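Local coordinates for iota-carrageenase (Alteromonas sp. atcc43554, PDB 1H80) that hydrolyses the 1,4-beta linkages of iota-carrageenan, a sulfated red algal galactan, from within the chain and with inversion of the anomeric configuration, at the calcium ion site and the sodium ion site. Coordinates in Å, arbitrary orientation; residue numbers count along the deposited sequence, not the author numbering.

Site 1: the calcium ion site. Residues 278, 409, 411-413, 418-420. With CA (calcium ion), chain B.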
loop_
_atom_site.group_PDB
_atom_site.type_symbol
_atom_site.label_atom_id
_atom_site.label_comp_id
_atom_site.label_asym_id
_atom_site.label_seq_id
_atom_site.Cartn_x
_atom_site.Cartn_y
_atom_site.Cartn_z
ATOM N N ASP A 278 -8.772 -10.328 4.801
ATOM C CA ASP A 278 -8.271 -11.227 5.830
ATOM C C ASP A 278 -9.044 -11.027 7.119
ATOM O O ASP A 278 -9.528 -9.936 7.407
ATOM C CB ASP A 278 -6.794 -10.956 6.128
ATOM C CG ASP A 278 -5.889 -11.240 4.951
ATOM O OD1 ASP A 278 -6.370 -11.765 3.924
ATOM O OD2 ASP A 278 -4.683 -10.937 5.064
ATOM N N ASP A 409 -11.863 -14.080 0.416
ATOM C CA ASP A 409 -12.425 -13.539 1.646
ATOM C C ASP A 409 -12.292 -14.596 2.726
ATOM O O ASP A 409 -13.066 -15.553 2.757
ATOM C CB ASP A 409 -13.900 -13.196 1.456
ATOM C CG ASP A 409 -14.509 -12.536 2.683
ATOM O OD1 ASP A 409 -14.047 -12.827 3.807
ATOM O OD2 ASP A 409 -15.458 -11.737 2.527
ATOM N N THR A 411 -12.601 -14.002 6.003
ATOM C CA THR A 411 -13.183 -13.510 7.247
ATOM C C THR A 411 -14.148 -14.591 7.728
ATOM O O THR A 411 -14.834 -15.220 6.923
ATOM C CB THR A 411 -13.953 -12.188 7.048
ATOM O OG1 THR A 411 -15.026 -12.386 6.121
ATOM C CG2 THR A 411 -13.021 -11.103 6.522
ATOM N N PRO A 412 -14.207 -14.826 9.046
ATOM C CA PRO A 412 -15.091 -15.845 9.624
ATOM C C PRO A 412 -16.581 -15.518 9.538
ATOM O O PRO A 412 -17.127 -14.842 10.412
ATOM C CB PRO A 412 -14.602 -15.933 11.064
ATOM C CG PRO A 412 -14.220 -14.511 11.355
ATOM C CD PRO A 412 -13.462 -14.118 10.103
ATOM N N GLU A 413 -17.233 -16.009 8.488
ATOM C CA GLU A 413 -18.660 -15.776 8.278
ATOM C C GLU A 413 -19.493 -16.118 9.510
ATOM O O GLU A 413 -20.429 -15.397 9.855
ATOM C CB GLU A 413 -19.160 -16.597 7.084
ATOM N N ASP A 418 -16.555 -10.569 13.150
ATOM C CA ASP A 418 -16.420 -10.674 11.708
ATOM C C ASP A 418 -16.866 -9.376 11.063
ATOM O O ASP A 418 -17.649 -8.621 11.637
ATOM C CB ASP A 418 -17.286 -11.831 11.189
ATOM C CG ASP A 418 -17.240 -11.969 9.676
ATOM O OD1 ASP A 418 -16.128 -12.109 9.128
ATOM O OD2 ASP A 418 -18.314 -11.949 9.037
ATOM N N TYR A 419 -16.341 -9.104 9.878
ATOM C CA TYR A 419 -16.739 -7.915 9.151
ATOM C C TYR A 419 -16.980 -8.381 7.729
ATOM O O TYR A 419 -16.505 -9.450 7.333
ATOM C CB TYR A 419 -15.660 -6.823 9.211
ATOM C CG TYR A 419 -14.377 -7.125 8.472
ATOM C CD1 TYR A 419 -13.374 -7.905 9.051
ATOM C CD2 TYR A 419 -14.163 -6.620 7.191
ATOM C CE1 TYR A 419 -12.183 -8.171 8.364
ATOM C CE2 TYR A 419 -12.988 -6.878 6.501
ATOM C CZ TYR A 419 -12.003 -7.652 7.089
ATOM O OH TYR A 419 -10.844 -7.916 6.395
ATOM N N ASP A 420 -17.731 -7.603 6.964
ATOM C CA ASP A 420 -18.028 -7.999 5.601
ATOM C C ASP A 420 -17.575 -7.020 4.541
ATOM O O ASP A 420 -17.771 -5.812 4.656
ATOM C CB ASP A 420 -19.527 -8.240 5.428
ATOM C CG ASP A 420 -20.064 -9.297 6.371
ATOM O OD1 ASP A 420 -19.419 -10.358 6.516
ATOM O OD2 ASP A 420 -21.141 -9.063 6.956
HETATM CA CA CA B . -17.326 -11.643 6.691
HETATM O O HOH W 1 -17.314 -10.966 4.258
#
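The backbone around the calcium ion is extended: Asp418, Tyr419 and Asp420 all have beta-type phi/psi values, so the Tyr419 carbonyl oxygen, 2.4 Å from the ion, reaches it between carboxylates contributed by the residues on either side. Asp418, with CG anti to the backbone N (chi1 178°), presents both oxygens to the metal, OD2 at 2.6 Å and the looser OD1 at 2.8 Å. Asp420 has CG beside its own N instead (chi1 -58°) and binds through one oxygen, OD1, at 2.5 Å. From the stretch just after strand 407-409 comes the hydroxyl OG1 of Thr411, also 2.5 Å from calcium, held in the crowded position between N and the carbonyl carbon. With water 1 the ligands seen form a distorted six-coordinate shell.

Asp409 does not touch the ion but orders what does. Its OD1 accepts the Thr411 hydroxyl OG1 at 2.6 Å on the syn lone pair and, nearly along the C-O axis, the Thr411 amide; OD2 holds water 1 at 2.7 Å. With its proton given to this bond, the hydroxyl would probably face calcium with an oxygen lone pair. An alanine in place of Thr411 would remove this ligand and would probably loosen the link between the ion and Asp409. The carboxylates of Asp418 and Asp420 in the shell, and of Asp409 behind it, would probably balance the ion's charge. The ring of Tyr419 points away from the ion, and its phenol OH meets the carbonyl O of Asp278 at 2.6 Å, in plane and on a lone pair.

In the beta-helix, the ion lies just beyond strand 407-409, where the chain loops out before returning into strand 421-424, and it ties the two ends of that excursion together.

Site 2: the sodium ion site. Residues 124, 132-133, 152, 155-159. With NA (sodium ion), chain C.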
loop_
_atom_site.group_PDB
_atom_site.type_symbol
_atom_site.label_atom_id
_atom_site.label_comp_id
_atom_site.label_asym_id
_atom_site.label_seq_id
_atom_site.Cartn_x
_atom_site.Cartn_y
_atom_site.Cartn_z
ATOM N N PHE A 124 14.339 3.629 -8.083
ATOM C CA PHE A 124 15.047 2.923 -7.014
ATOM C C PHE A 124 15.945 1.837 -7.599
ATOM O O PHE A 124 16.652 1.154 -6.859
ATOM C CB PHE A 124 14.072 2.223 -6.056
ATOM C CG PHE A 124 13.276 3.146 -5.179
ATOM C CD1 PHE A 124 13.576 4.500 -5.091
ATOM C CD2 PHE A 124 12.235 2.639 -4.404
ATOM C CE1 PHE A 124 12.854 5.333 -4.241
ATOM C CE2 PHE A 124 11.507 3.464 -3.552
ATOM C CZ PHE A 124 11.818 4.814 -3.471
ATOM N N LEU A 132 13.439 1.587 1.656
ATOM C CA LEU A 132 12.978 2.842 1.077
ATOM C C LEU A 132 11.482 2.979 0.848
ATOM O O LEU A 132 10.829 2.063 0.362
ATOM C CB LEU A 132 13.661 3.059 -0.272
ATOM C CG LEU A 132 15.167 3.296 -0.338
ATOM C CD1 LEU A 132 15.637 3.170 -1.780
ATOM C CD2 LEU A 132 15.483 4.675 0.219
ATOM N N ALA A 133 10.956 4.147 1.197
ATOM C CA ALA A 133 9.558 4.479 0.964
ATOM C C ALA A 133 9.643 5.831 0.266
ATOM O O ALA A 133 10.599 6.579 0.475
ATOM C CB ALA A 133 8.803 4.607 2.277
ATOM N N ASP A 152 10.539 0.470 -8.780
ATOM C CA ASP A 152 11.021 -0.175 -7.569
ATOM C C ASP A 152 12.022 -1.267 -7.919
ATOM O O ASP A 152 12.231 -1.591 -9.091
ATOM C CB ASP A 152 9.834 -0.788 -6.822
ATOM C CG ASP A 152 10.077 -0.931 -5.333
ATOM O OD1 ASP A 152 11.243 -0.877 -4.888
ATOM O OD2 ASP A 152 9.079 -1.110 -4.603
ATOM N N THR A 155 12.089 -3.283 -2.990
ATOM C CA THR A 155 12.549 -2.731 -1.726
ATOM C C THR A 155 11.543 -3.041 -0.626
ATOM O O THR A 155 10.387 -3.376 -0.895
ATOM C CB THR A 155 12.693 -1.200 -1.792
ATOM O OG1 THR A 155 11.420 -0.618 -2.103
ATOM C CG2 THR A 155 13.709 -0.801 -2.841
ATOM N N ILE A 156 11.997 -2.934 0.617
ATOM C CA ILE A 156 11.132 -3.148 1.764
ATOM C C ILE A 156 10.273 -1.888 1.857
ATOM O O ILE A 156 10.676 -0.830 1.365
ATOM C CB ILE A 156 11.959 -3.291 3.062
ATOM C CG1 ILE A 156 12.937 -4.462 2.931
ATOM C CG2 ILE A 156 11.037 -3.473 4.254
ATOM C CD1 ILE A 156 12.277 -5.805 2.657
ATOM N N PHE A 157 9.095 -2.015 2.465
ATOM C CA PHE A 157 8.155 -0.907 2.656
ATOM C C PHE A 157 7.324 -0.538 1.443
ATOM O O PHE A 157 7.820 -0.511 0.315
ATOM C CB PHE A 157 8.885 0.359 3.123
ATOM C CG PHE A 157 9.544 0.216 4.458
ATOM C CD1 PHE A 157 8.782 0.121 5.614
ATOM C CD2 PHE A 157 10.924 0.138 4.554
ATOM C CE1 PHE A 157 9.389 -0.053 6.856
ATOM C CE2 PHE A 157 11.544 -0.037 5.788
ATOM C CZ PHE A 157 10.774 -0.134 6.941
ATOM N N ALA A 158 6.050 -0.253 1.688
ATOM C CA ALA A 158 5.165 0.184 0.624
ATOM C C ALA A 158 5.693 1.569 0.276
ATOM O O ALA A 158 6.311 2.231 1.110
ATOM C CB ALA A 158 3.734 0.277 1.129
ATOM N N SER A 159 5.440 2.019 -0.945
ATOM C CA SER A 159 5.935 3.315 -1.377
ATOM C C SER A 159 5.321 4.510 -0.671
ATOM O O SER A 159 6.001 5.501 -0.429
ATOM C CB SER A 159 5.746 3.458 -2.881
ATOM O OG SER A 159 6.541 2.503 -3.556
HETATM NA NA NA C . 9.813 0.267 -0.536
HETATM O O HOH W 2 8.772 1.028 -2.595
#
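A turn of the beta-helix between strands 143-151 and 160-162 wraps around the sodium ion, and strand 132-133 closes the site from a neighbouring stretch of chain. Main-chain carbonyls do much of the binding: Leu132 O and Phe157 O each stand 2.3 Å from the ion, and Ile156 O stands at 2.4 Å. With the hydroxyl OG1 of Thr155 and water 2, the ligands seen approach a trigonal bipyramid. Phe157 has a positive phi (79°), a backbone bend that accompanies the turning of successive carbonyls, those of Ile156 and Phe157, onto one cation.

Thr155 sets OG1 between its own N and carbonyl carbon (chi1 60°), 2.4 Å from sodium. The same oxygen donates to OD1 of Asp152 at 2.8 Å, on the syn lone pair, while the Thr155 amide approaches that OD1 from above the carboxylate plane in a longer bond. Two donors thus grip one carboxylate oxygen and fix its orientation. The other oxygen, OD2, lies 2.9 Å from water 2, so Asp152 steadies two ligands without binding the metal itself, and its charge would probably offset that of the cation at a distance.

Aromatic and aliphatic groups pack around this polar centre. The Phe124 ring carries Leu132 CD1 over the centre of one face and turns its edge towards Asp152 OD1 and water 2. The Phe157 side chain swings away from the ion, with Ile156 CG2 lying over one face of the ring towards its rim. From the end of the turn, just before strand 160-162, the hydroxyl OG of Ser159 holds water 2 at 2.8 Å, giving that metal-bound water a second protein partner besides Asp152.

About 29 Å separates the C-alpha centres of site 1 and site 2, which share no residue or secondary-structure element: the calcium ligands of site 1 come late in the chain, between strands 407-409 and 421-424, although Asp278 joins from just after strand 275-277, and site 2 runs from Phe124 to Ser159. Both illustrate one design, in which an aspartate just outside the metal shell orients a threonine hydroxyl and a bound water. The chemistry differs, since carboxylates bind calcium directly whereas neutral oxygens surround sodium. The ions are likely to stabilise separate loops along the beta-helix; the coordinates alone show no catalytic role for either.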